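Local atomic coordinates of glucose-6-phosphate 1-dehydrogenase (Mycobacterium avium, PDB entry 4LGV), a protein that probably catalyses the coenzyme-linked oxidation of glucose 6-phosphate to 6-phosphogluconolactone, the entry step of the pentose phosphate pathway. Residues G246-V251 with R442-V447; Y318-T323 with Q468-G473; N254-V259 with K346-R351; S139-I144 with R173-R178. All coordinates share one frame; numbering follows the deposited sequence.

Contact 1 (G246-V251 with R442-V447); sequences GAVRDV and RIVQPV
Val248 meets two valines one turn apart on a second helix, giving one methyl to each. Its CG1 comes up to the branch point of Val444, with 4.2 Å between Val248 CG1 and Val444 CB, while its other branch reaches a methyl of Val447, where Val248 CG2 and Val447 CG1 are also 4.2 Å apart. The division of labour follows from the torsion: with chi1 at 174°, CG1 of Val248 lies opposite the backbone N and CG2 opposite the carbonyl carbon, so that the isopropyl group is spread between its two partners. Val248 and Val444 pass alongside one another rather than meeting head on, and the three side chains make a small, wholly apolar and buried contact.

Both helices belong to the alpha-and-beta C-terminal domain of glucose-6-phosphate dehydrogenases, where helix 246-264 lies against the large mixed sheet. Val248 also packs on Val319 of strand 318-323 and on Leu448, and its backbone N, near the start of the helix, is held by a carboxylate oxygen of Glu316. The valine pair of helix 434-449 brackets a kink. Pro446 has no N-H to give, and Val447 N bonds only weakly, at 3.0 Å, to Val444 O, three residues back, in place of the usual bond to Ile443 O. Away from the valines, both helices make polar links: Arg249 NE donates to the carbonyl of His167, Lys163 NZ bonds to the carbonyl of Asp250, and the Arg442 guanidinium is shared between the carboxylate of Glu439 and the carbonyl of Met287.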
# COMPACT_ATOMS: atom_id res chain seq x y z
N GLY A 246 -30.26 15.88 -27.01
CA GLY A 246 -28.86 16.25 -27.02
C GLY A 246 -27.99 15.17 -26.38
O GLY A 246 -28.47 14.35 -25.61
N ALA A 247 -26.69 15.20 -26.68
CA ALA A 247 -25.74 14.18 -26.26
C ALA A 247 -25.67 14.00 -24.75
O ALA A 247 -25.73 12.89 -24.24
CB ALA A 247 -24.37 14.49 -26.82
N VAL A 248 -25.60 15.09 -24.00
CA VAL A 248 -25.58 14.98 -22.53
C VAL A 248 -26.75 14.14 -22.01
O VAL A 248 -26.54 13.15 -21.25
CB VAL A 248 -25.56 16.33 -21.84
CG1 VAL A 248 -25.69 16.19 -20.33
CG2 VAL A 248 -24.26 17.03 -22.15
N ARG A 249 -27.97 14.48 -22.41
CA ARG A 249 -29.14 13.72 -21.91
C ARG A 249 -29.20 12.33 -22.50
O ARG A 249 -29.72 11.40 -21.87
CB ARG A 249 -30.44 14.44 -22.25
CG ARG A 249 -30.66 15.75 -21.50
CD ARG A 249 -32.03 16.30 -21.85
NE ARG A 249 -32.28 17.59 -21.23
CZ ARG A 249 -31.95 18.77 -21.76
NH1 ARG A 249 -31.36 18.84 -22.95
NH2 ARG A 249 -32.21 19.88 -21.09
N ASP A 250 -28.69 12.19 -23.71
CA ASP A 250 -28.83 10.95 -24.46
C ASP A 250 -27.92 9.86 -23.91
O ASP A 250 -28.36 8.76 -23.73
CB ASP A 250 -28.52 11.20 -25.94
CG ASP A 250 -28.81 10.00 -26.80
OD1 ASP A 250 -29.86 9.36 -26.57
OD2 ASP A 250 -28.02 9.72 -27.73
N VAL A 251 -26.65 10.17 -23.68
CA VAL A 251 -25.62 9.16 -23.28
C VAL A 251 -24.88 9.39 -21.97
O VAL A 251 -24.40 8.43 -21.34
CB VAL A 251 -24.57 8.93 -24.40
CG1 VAL A 251 -25.21 8.46 -25.68
CG2 VAL A 251 -23.82 10.22 -24.72
N ARG A 442 -28.62 15.63 -10.75
CA ARG A 442 -27.95 16.70 -9.99
C ARG A 442 -26.59 16.99 -10.60
O ARG A 442 -26.23 18.14 -10.81
CB ARG A 442 -27.77 16.28 -8.54
CG ARG A 442 -26.87 17.23 -7.74
CD ARG A 442 -26.54 16.72 -6.35
NE ARG A 442 -25.78 15.47 -6.33
CZ ARG A 442 -24.48 15.33 -6.62
NH1 ARG A 442 -23.74 16.36 -6.97
NH2 ARG A 442 -23.90 14.15 -6.53
N ILE A 443 -25.84 15.93 -10.92
CA ILE A 443 -24.50 16.08 -11.47
C ILE A 443 -24.49 16.87 -12.77
O ILE A 443 -23.69 17.79 -12.91
CB ILE A 443 -23.82 14.71 -11.63
CG1 ILE A 443 -23.52 14.14 -10.26
CG2 ILE A 443 -22.52 14.83 -12.39
CD1 ILE A 443 -23.25 12.67 -10.26
N VAL A 444 -25.39 16.55 -13.69
CA VAL A 444 -25.36 17.17 -15.05
C VAL A 444 -26.12 18.50 -15.13
O VAL A 444 -25.94 19.26 -16.07
CB VAL A 444 -25.87 16.23 -16.16
CG1 VAL A 444 -25.08 14.93 -16.20
CG2 VAL A 444 -27.37 15.93 -16.03
N GLN A 445 -26.98 18.78 -14.16
CA GLN A 445 -27.87 19.94 -14.27
C GLN A 445 -27.19 21.27 -14.66
O GLN A 445 -27.73 22.01 -15.43
CB GLN A 445 -28.67 20.10 -12.97
CG GLN A 445 -29.79 21.10 -13.10
CD GLN A 445 -30.78 20.60 -14.13
OE1 GLN A 445 -31.24 21.36 -14.96
NE2 GLN A 445 -31.02 19.27 -14.16
N PRO A 446 -26.00 21.57 -14.12
CA PRO A 446 -25.43 22.89 -14.37
C PRO A 446 -25.09 23.09 -15.82
O PRO A 446 -25.23 24.19 -16.35
CB PRO A 446 -24.16 22.90 -13.52
CG PRO A 446 -24.47 21.99 -12.39
CD PRO A 446 -25.33 20.89 -12.99
N VAL A 447 -24.69 22.01 -16.48
CA VAL A 447 -24.45 22.04 -17.93
C VAL A 447 -25.74 22.21 -18.74
O VAL A 447 -25.75 22.83 -19.81
CB VAL A 447 -23.67 20.77 -18.34
CG1 VAL A 447 -23.80 20.49 -19.81
CG2 VAL A 447 -22.22 20.95 -17.97

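Contact 2 (Y318-T323 with Q468-G473); sequences YVALRT and QALVHG
The carbonyl oxygen of Leu470 accepts a bond of 2.7 Å from water 1, and the same water accepts one from Arg322 NH1 at 3.2 Å, so the polar link between the strand and the end of the short helix 466-470 runs through solvent. The water lies at the edge of the Arg322 guanidinium, in its plane. The first three side-chain torsions of Arg322 are all near 180° (chi1 179°), which carries the guanidinium out to the water.

The direct contact is made by a single methyl. Leu470 CD2 sits against the peptide between Ala320 and Leu321, 3.6 Å from Ala320 C and 3.6 Å from Leu321 N, and it also meets the Ala320 side chain, with Leu470 CD2 and Ala320 CB 3.7 Å apart. The small methyl of Ala320 lets the leucine come down onto the strand backbone itself. Leu470 chi1 (-138°) is well away from staggered, through either strain or uncertain placement.

Ala467 of the same short helix adds to the cover of Ala320 and touches Tyr318, while Val471 packs on Phe336 of strand 335-340 and on Trp477. In the mixed sheet, strand 318-323 is hydrogen-bonded on its two edges to strands 295-300 and 335-340. Its alternate residues Val319 and Leu321 turn to the other face, where helix 246-264 lies, so the strand is packed between that helix and the C-terminal segment.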
# COMPACT_ATOMS: atom_id res chain seq x y z
N TYR A 318 -22.22 16.40 -29.51
CA TYR A 318 -20.92 16.01 -28.93
C TYR A 318 -20.73 16.74 -27.62
O TYR A 318 -21.14 17.90 -27.52
CB TYR A 318 -19.76 16.39 -29.84
CG TYR A 318 -18.36 16.20 -29.27
CD1 TYR A 318 -17.82 17.12 -28.36
CD2 TYR A 318 -17.56 15.14 -29.65
CE1 TYR A 318 -16.55 16.97 -27.84
CE2 TYR A 318 -16.28 14.97 -29.13
CZ TYR A 318 -15.78 15.88 -28.21
OH TYR A 318 -14.51 15.77 -27.69
N VAL A 319 -20.14 16.06 -26.62
CA VAL A 319 -19.75 16.72 -25.37
C VAL A 319 -18.44 16.19 -24.87
O VAL A 319 -18.21 15.00 -24.90
CB VAL A 319 -20.62 16.37 -24.15
CG1 VAL A 319 -21.00 17.64 -23.39
CG2 VAL A 319 -21.83 15.59 -24.56
N ALA A 320 -17.64 17.06 -24.30
CA ALA A 320 -16.47 16.66 -23.57
C ALA A 320 -16.49 17.41 -22.26
O ALA A 320 -16.85 18.59 -22.23
CB ALA A 320 -15.23 16.99 -24.34
N LEU A 321 -16.16 16.72 -21.17
CA LEU A 321 -16.30 17.30 -19.84
C LEU A 321 -15.30 16.73 -18.83
O LEU A 321 -14.66 15.71 -19.07
CB LEU A 321 -17.72 17.11 -19.33
CG LEU A 321 -18.19 15.68 -19.08
CD1 LEU A 321 -17.77 15.13 -17.69
CD2 LEU A 321 -19.69 15.59 -19.22
N ARG A 322 -15.16 17.43 -17.73
CA ARG A 322 -14.30 17.02 -16.65
C ARG A 322 -15.14 16.83 -15.41
O ARG A 322 -15.92 17.68 -15.08
CB ARG A 322 -13.20 18.06 -16.37
CG ARG A 322 -12.26 17.71 -15.22
CD ARG A 322 -11.18 18.79 -15.07
NE ARG A 322 -10.19 18.46 -14.05
CZ ARG A 322 -8.94 18.94 -13.98
NH1 ARG A 322 -8.45 19.79 -14.89
NH2 ARG A 322 -8.14 18.56 -12.99
N THR A 323 -14.89 15.74 -14.70
CA THR A 323 -15.52 15.50 -13.42
C THR A 323 -14.53 14.78 -12.48
O THR A 323 -13.31 14.72 -12.74
CB THR A 323 -16.81 14.66 -13.61
OG1 THR A 323 -17.45 14.50 -12.35
CG2 THR A 323 -16.49 13.30 -14.18
N GLN A 468 -9.58 19.36 -27.00
CA GLN A 468 -8.15 19.16 -26.74
C GLN A 468 -7.67 20.05 -25.60
O GLN A 468 -6.84 19.67 -24.77
CB GLN A 468 -7.29 19.42 -27.99
CG GLN A 468 -7.64 18.58 -29.23
CD GLN A 468 -7.55 17.08 -28.97
OE1 GLN A 468 -6.49 16.59 -28.60
NE2 GLN A 468 -8.66 16.35 -29.15
N ALA A 469 -8.20 21.27 -25.55
CA ALA A 469 -7.77 22.24 -24.54
C ALA A 469 -8.20 21.78 -23.13
O ALA A 469 -7.53 22.07 -22.15
CB ALA A 469 -8.31 23.63 -24.84
N LEU A 470 -9.31 21.08 -23.05
CA LEU A 470 -9.77 20.52 -21.78
C LEU A 470 -8.70 19.74 -20.99
O LEU A 470 -8.62 19.86 -19.78
CB LEU A 470 -10.92 19.55 -22.06
CG LEU A 470 -12.12 19.56 -21.15
CD1 LEU A 470 -12.57 20.99 -20.95
CD2 LEU A 470 -13.23 18.71 -21.69
N VAL A 471 -7.91 18.96 -21.71
CA VAL A 471 -6.89 18.10 -21.12
C VAL A 471 -5.47 18.70 -21.21
O VAL A 471 -4.48 17.99 -21.05
CB VAL A 471 -6.93 16.69 -21.77
CG1 VAL A 471 -8.31 16.07 -21.62
CG2 VAL A 471 -6.54 16.75 -23.25
N HIS A 472 -5.38 20.02 -21.42
CA HIS A 472 -4.09 20.67 -21.73
C HIS A 472 -2.94 20.45 -20.75
O HIS A 472 -1.84 20.10 -21.18
CB HIS A 472 -4.28 22.17 -22.21
CG HIS A 472 -3.77 23.21 -21.27
ND1 HIS A 472 -2.54 23.82 -21.38
CD2 HIS A 472 -4.37 23.76 -20.19
CE1 HIS A 472 -2.40 24.70 -20.40
NE2 HIS A 472 -3.50 24.68 -19.66
N GLY A 473 -3.16 20.59 -19.45
CA GLY A 473 -2.12 20.23 -18.46
C GLY A 473 -2.12 18.76 -18.01
O GLY A 473 -1.43 18.38 -17.06
O HOH W 1 -9.69 21.01 -17.53

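Contact 3 (N254-V259 with K346-R351); sequences NHLLQV and KVTEVR
Val259 and Val350 form the close part of this contact, with Val259 CG1 and Val350 CG2 3.8 Å apart. The two isopropyl groups lie alongside each other, pointing in opposite directions; Val259 offers the branch that lies opposite its backbone N (chi1 163°), whereas Val350 offers the one opposite its carbonyl carbon. A turn earlier the fit is looser, with 4.4 Å between Leu256 CD2 and Thr348 CG2, and beyond that a water takes over. Water 2 bridges His255 NE2, at 3.0 Å, and Thr348 OG1, at 2.7 Å, lying at the edge of the imidazole in its plane. The other ring nitrogen, ND1, is paired with Gln198 NE2, and Phe194 lies nearly parallel to the ring, which should limit its rotation.

Glu349 points away from the helix. On that far face Arg351 forms a salt bridge through NE and NH2, which meet OE1 and OE2 from above the carboxylate plane, the NE bond nearly straight (173°).

Helix 246-264 laid across the central strands of a mixed sheet belongs to the C-terminal domain of this family. In well-studied relatives the equivalent histidine serves as general base, so the water-bridged end probably borders the glucose 6-phosphate pocket.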
# COMPACT_ATOMS: atom_id res chain seq x y z
N ASN A 254 -27.17 8.96 -17.88
CA ASN A 254 -27.46 7.59 -17.44
C ASN A 254 -26.33 6.64 -17.86
O ASN A 254 -25.59 6.16 -17.02
CB ASN A 254 -28.83 7.13 -17.98
CG ASN A 254 -29.38 5.94 -17.25
OD1 ASN A 254 -29.14 5.78 -16.07
ND2 ASN A 254 -30.11 5.09 -17.94
N HIS A 255 -26.17 6.41 -19.16
CA HIS A 255 -25.24 5.38 -19.65
C HIS A 255 -23.80 5.54 -19.16
O HIS A 255 -23.27 4.64 -18.49
CB HIS A 255 -25.27 5.36 -21.19
CG HIS A 255 -24.41 4.31 -21.82
ND1 HIS A 255 -24.38 3.01 -21.39
CD2 HIS A 255 -23.59 4.36 -22.91
CE1 HIS A 255 -23.54 2.31 -22.14
NE2 HIS A 255 -23.06 3.09 -23.08
N LEU A 256 -23.18 6.66 -19.48
CA LEU A 256 -21.76 6.79 -19.23
C LEU A 256 -21.46 6.97 -17.76
O LEU A 256 -20.47 6.45 -17.28
CB LEU A 256 -21.15 7.92 -20.06
CG LEU A 256 -21.09 7.69 -21.55
CD1 LEU A 256 -20.39 8.83 -22.30
CD2 LEU A 256 -20.36 6.40 -21.88
N LEU A 257 -22.30 7.71 -17.04
CA LEU A 257 -22.12 7.81 -15.59
C LEU A 257 -22.34 6.47 -14.90
O LEU A 257 -21.66 6.14 -13.94
CB LEU A 257 -23.04 8.87 -15.00
CG LEU A 257 -22.58 10.32 -15.29
CD1 LEU A 257 -23.59 11.32 -14.75
CD2 LEU A 257 -21.24 10.57 -14.65
N GLN A 258 -23.22 5.65 -15.43
CA GLN A 258 -23.39 4.29 -14.88
C GLN A 258 -22.14 3.44 -15.14
O GLN A 258 -21.76 2.65 -14.31
CB GLN A 258 -24.64 3.62 -15.47
CG GLN A 258 -25.95 4.17 -14.92
CD GLN A 258 -26.44 3.41 -13.71
OE1 GLN A 258 -26.30 2.17 -13.63
NE2 GLN A 258 -27.03 4.12 -12.76
N VAL A 259 -21.54 3.61 -16.31
CA VAL A 259 -20.30 2.91 -16.67
C VAL A 259 -19.16 3.34 -15.72
O VAL A 259 -18.46 2.50 -15.17
CB VAL A 259 -19.87 3.18 -18.11
CG1 VAL A 259 -18.42 2.81 -18.34
CG2 VAL A 259 -20.71 2.35 -19.06
N LYS A 346 -16.83 3.55 -34.11
CA LYS A 346 -17.80 3.12 -33.12
C LYS A 346 -17.08 2.40 -31.98
O LYS A 346 -16.66 1.27 -32.14
CB LYS A 346 -18.85 2.21 -33.74
CG LYS A 346 -19.94 1.80 -32.78
CD LYS A 346 -20.80 0.71 -33.38
CE LYS A 346 -21.78 0.16 -32.36
NZ LYS A 346 -22.87 -0.60 -33.03
N VAL A 347 -16.93 3.07 -30.83
CA VAL A 347 -16.20 2.47 -29.69
C VAL A 347 -16.50 3.22 -28.44
O VAL A 347 -16.63 4.44 -28.45
CB VAL A 347 -14.67 2.44 -29.96
CG1 VAL A 347 -14.12 3.85 -30.18
CG2 VAL A 347 -13.93 1.74 -28.86
N THR A 348 -16.64 2.46 -27.36
CA THR A 348 -16.77 3.01 -26.01
C THR A 348 -15.67 2.43 -25.18
O THR A 348 -15.53 1.19 -25.07
CB THR A 348 -18.12 2.66 -25.37
OG1 THR A 348 -19.16 3.23 -26.19
CG2 THR A 348 -18.24 3.24 -24.00
N GLU A 349 -14.89 3.31 -24.58
CA GLU A 349 -13.66 2.93 -23.90
C GLU A 349 -13.51 3.67 -22.57
O GLU A 349 -13.92 4.82 -22.44
CB GLU A 349 -12.48 3.32 -24.83
CG GLU A 349 -11.11 3.37 -24.21
CD GLU A 349 -10.03 3.83 -25.16
OE1 GLU A 349 -9.61 5.04 -25.08
OE2 GLU A 349 -9.57 3.00 -25.95
N VAL A 350 -12.98 2.97 -21.59
CA VAL A 350 -12.58 3.57 -20.33
C VAL A 350 -11.07 3.35 -20.26
O VAL A 350 -10.60 2.22 -20.23
CB VAL A 350 -13.26 2.91 -19.14
CG1 VAL A 350 -12.81 3.57 -17.81
CG2 VAL A 350 -14.76 3.02 -19.24
N ARG A 351 -10.30 4.44 -20.25
CA ARG A 351 -8.85 4.34 -20.32
C ARG A 351 -8.30 4.89 -19.03
O ARG A 351 -8.49 6.04 -18.70
CB ARG A 351 -8.29 5.14 -21.51
CG ARG A 351 -6.77 5.10 -21.65
CD ARG A 351 -6.36 5.73 -22.95
NE ARG A 351 -6.79 4.93 -24.08
CZ ARG A 351 -6.05 4.07 -24.73
NH1 ARG A 351 -4.80 3.88 -24.37
NH2 ARG A 351 -6.58 3.38 -25.74
O HOH W 2 -21.69 2.38 -25.66

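Contact 4 (S139-I144 with R173-R178); sequences SLFAPI and RDLNAR
The guanidinium of Arg178 lies with one face against Ala142, whose methyl carbon stands 3.4 Å above the plane, over the centre of the group. Ala142 CB is 3.5 Å from both Arg178 CZ and Arg178 NE, a close apolar contact on a charged group that leaves its N-H bonds pointing outward in the plane. A bend at chi3 (70°) turns the arginine chain back across the alanine, and the salt bridge from Arg178 NH2 to Glu146, one turn further along the alanine's helix, holds the charged end in place. The other flat group, the Phe141 ring, is approached at its edge: Leu175 CD2 lies near the ring plane instead of over a face. The leucine's second methyl turns to the base of the same side chain, with Leu175 CD1 and Phe141 CB 4.3 Å apart.

The contact thus grades from buried Phe141 to exposed Arg178. Phe141 also packs on Leu134 of strand 130-134 in the parallel sheet, and Leu175 on Phe165. This is the Rossmann-like coenzyme domain: helix 141-150 is the crossover between the parallel neighbours 130-134 and 158-162, and helix 169-180 joins strand 158-162 to 188-191 beside it. From helix 169-180, Arg173 and Asn176 reach across to Glu438 and Glu434 of helix 434-449, linking this helix pair to the C-terminal domain.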
# COMPACT_ATOMS: atom_id res chain seq x y z
N SER A 139 -45.35 11.56 -21.78
CA SER A 139 -46.52 12.24 -21.17
C SER A 139 -47.64 11.26 -20.85
O SER A 139 -48.47 11.54 -20.02
CB SER A 139 -47.02 13.40 -22.04
OG SER A 139 -47.42 12.97 -23.32
N LEU A 140 -47.60 10.07 -21.43
CA LEU A 140 -48.60 9.05 -21.13
C LEU A 140 -48.24 7.98 -20.09
O LEU A 140 -49.10 7.18 -19.71
CB LEU A 140 -49.05 8.41 -22.43
CG LEU A 140 -49.75 9.38 -23.37
CD1 LEU A 140 -50.07 8.72 -24.71
CD2 LEU A 140 -51.05 9.88 -22.75
N PHE A 141 -47.01 7.99 -19.57
CA PHE A 141 -46.61 6.96 -18.59
C PHE A 141 -47.49 6.99 -17.35
O PHE A 141 -47.97 5.95 -16.84
CB PHE A 141 -45.13 7.11 -18.19
CG PHE A 141 -44.15 6.84 -19.31
CD1 PHE A 141 -44.49 6.06 -20.39
CD2 PHE A 141 -42.86 7.33 -19.24
CE1 PHE A 141 -43.58 5.80 -21.39
CE2 PHE A 141 -41.94 7.07 -20.23
CZ PHE A 141 -42.30 6.30 -21.31
N ALA A 142 -47.62 8.18 -16.79
CA ALA A 142 -48.33 8.32 -15.52
C ALA A 142 -49.81 8.04 -15.71
O ALA A 142 -50.39 7.28 -14.94
CB ALA A 142 -48.10 9.69 -14.93
N PRO A 143 -50.41 8.60 -16.77
CA PRO A 143 -51.82 8.28 -16.97
C PRO A 143 -52.11 6.79 -17.13
O PRO A 143 -53.11 6.32 -16.61
CB PRO A 143 -52.17 9.05 -18.26
CG PRO A 143 -51.27 10.24 -18.24
CD PRO A 143 -49.98 9.73 -17.62
N ILE A 144 -51.24 6.06 -17.84
CA ILE A 144 -51.42 4.63 -18.01
C ILE A 144 -51.31 3.90 -16.67
O ILE A 144 -52.13 3.05 -16.31
CB ILE A 144 -50.37 4.07 -18.99
CG1 ILE A 144 -50.67 4.55 -20.40
CG2 ILE A 144 -50.37 2.54 -18.96
CD1 ILE A 144 -49.55 4.34 -21.39
N ARG A 173 -38.01 13.95 -11.14
CA ARG A 173 -38.65 13.84 -9.82
C ARG A 173 -40.17 13.83 -9.91
O ARG A 173 -40.81 13.09 -9.17
CB ARG A 173 -38.20 14.97 -8.90
CG ARG A 173 -36.87 14.69 -8.20
CD ARG A 173 -36.45 15.83 -7.29
NE ARG A 173 -37.38 15.90 -6.16
CZ ARG A 173 -37.37 15.09 -5.09
NH1 ARG A 173 -36.44 14.13 -4.95
NH2 ARG A 173 -38.29 15.24 -4.15
N ASP A 174 -40.74 14.67 -10.77
CA ASP A 174 -42.21 14.73 -10.92
C ASP A 174 -42.75 13.44 -11.49
O ASP A 174 -43.74 12.92 -10.99
CB ASP A 174 -42.68 15.90 -11.82
CG ASP A 174 -42.36 17.28 -11.23
OD1 ASP A 174 -42.03 17.41 -10.02
OD2 ASP A 174 -42.43 18.27 -11.99
N LEU A 175 -42.12 12.93 -12.54
CA LEU A 175 -42.56 11.70 -13.14
C LEU A 175 -42.48 10.62 -12.10
O LEU A 175 -43.44 9.87 -11.87
CB LEU A 175 -41.69 11.35 -14.35
CG LEU A 175 -41.87 9.94 -14.90
CD1 LEU A 175 -43.32 9.66 -15.24
CD2 LEU A 175 -41.00 9.73 -16.14
N ASN A 176 -41.33 10.53 -11.48
CA ASN A 176 -41.11 9.52 -10.47
C ASN A 176 -42.10 9.52 -9.30
O ASN A 176 -42.47 8.46 -8.79
CB ASN A 176 -39.72 9.69 -9.90
CG ASN A 176 -39.24 8.43 -9.28
OD1 ASN A 176 -39.09 7.43 -9.98
ND2 ASN A 176 -39.02 8.44 -7.96
N ALA A 177 -42.48 10.71 -8.84
CA ALA A 177 -43.43 10.85 -7.72
C ALA A 177 -44.77 10.27 -8.12
O ALA A 177 -45.40 9.59 -7.33
CB ALA A 177 -43.60 12.33 -7.30
N ARG A 178 -45.18 10.50 -9.37
CA ARG A 178 -46.45 9.96 -9.84
C ARG A 178 -46.44 8.42 -9.95
O ARG A 178 -47.40 7.77 -9.54
CB ARG A 178 -46.82 10.61 -11.15
CG ARG A 178 -47.13 12.10 -10.99
CD ARG A 178 -47.66 12.68 -12.29
NE ARG A 178 -49.01 12.18 -12.57
CZ ARG A 178 -49.72 12.49 -13.65
NH1 ARG A 178 -49.24 13.31 -14.59
NH2 ARG A 178 -50.93 11.97 -13.81

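Overall arrangement
From the N terminus, contact 4 closes first, a short loop within the parallel-sheet coenzyme domain, and is complete before the other three open. Helix 246-264 then supplies the first segments of contacts 1 and 3. Contact 3 nests inside the loop closed by contact 1, tying the helix to strand 347-354 while contact 1 ties its beginning to helix 434-449. Strand 318-323 opens contact 2, which closes only near the C terminus and so crosses both. Contacts 1 and 2 also touch through Ala247, which packs on Val319, and contacts 2 and 3 reach the same mixed sheet. Contact 4 stays apart, its centre about 21 Å from that of contact 1.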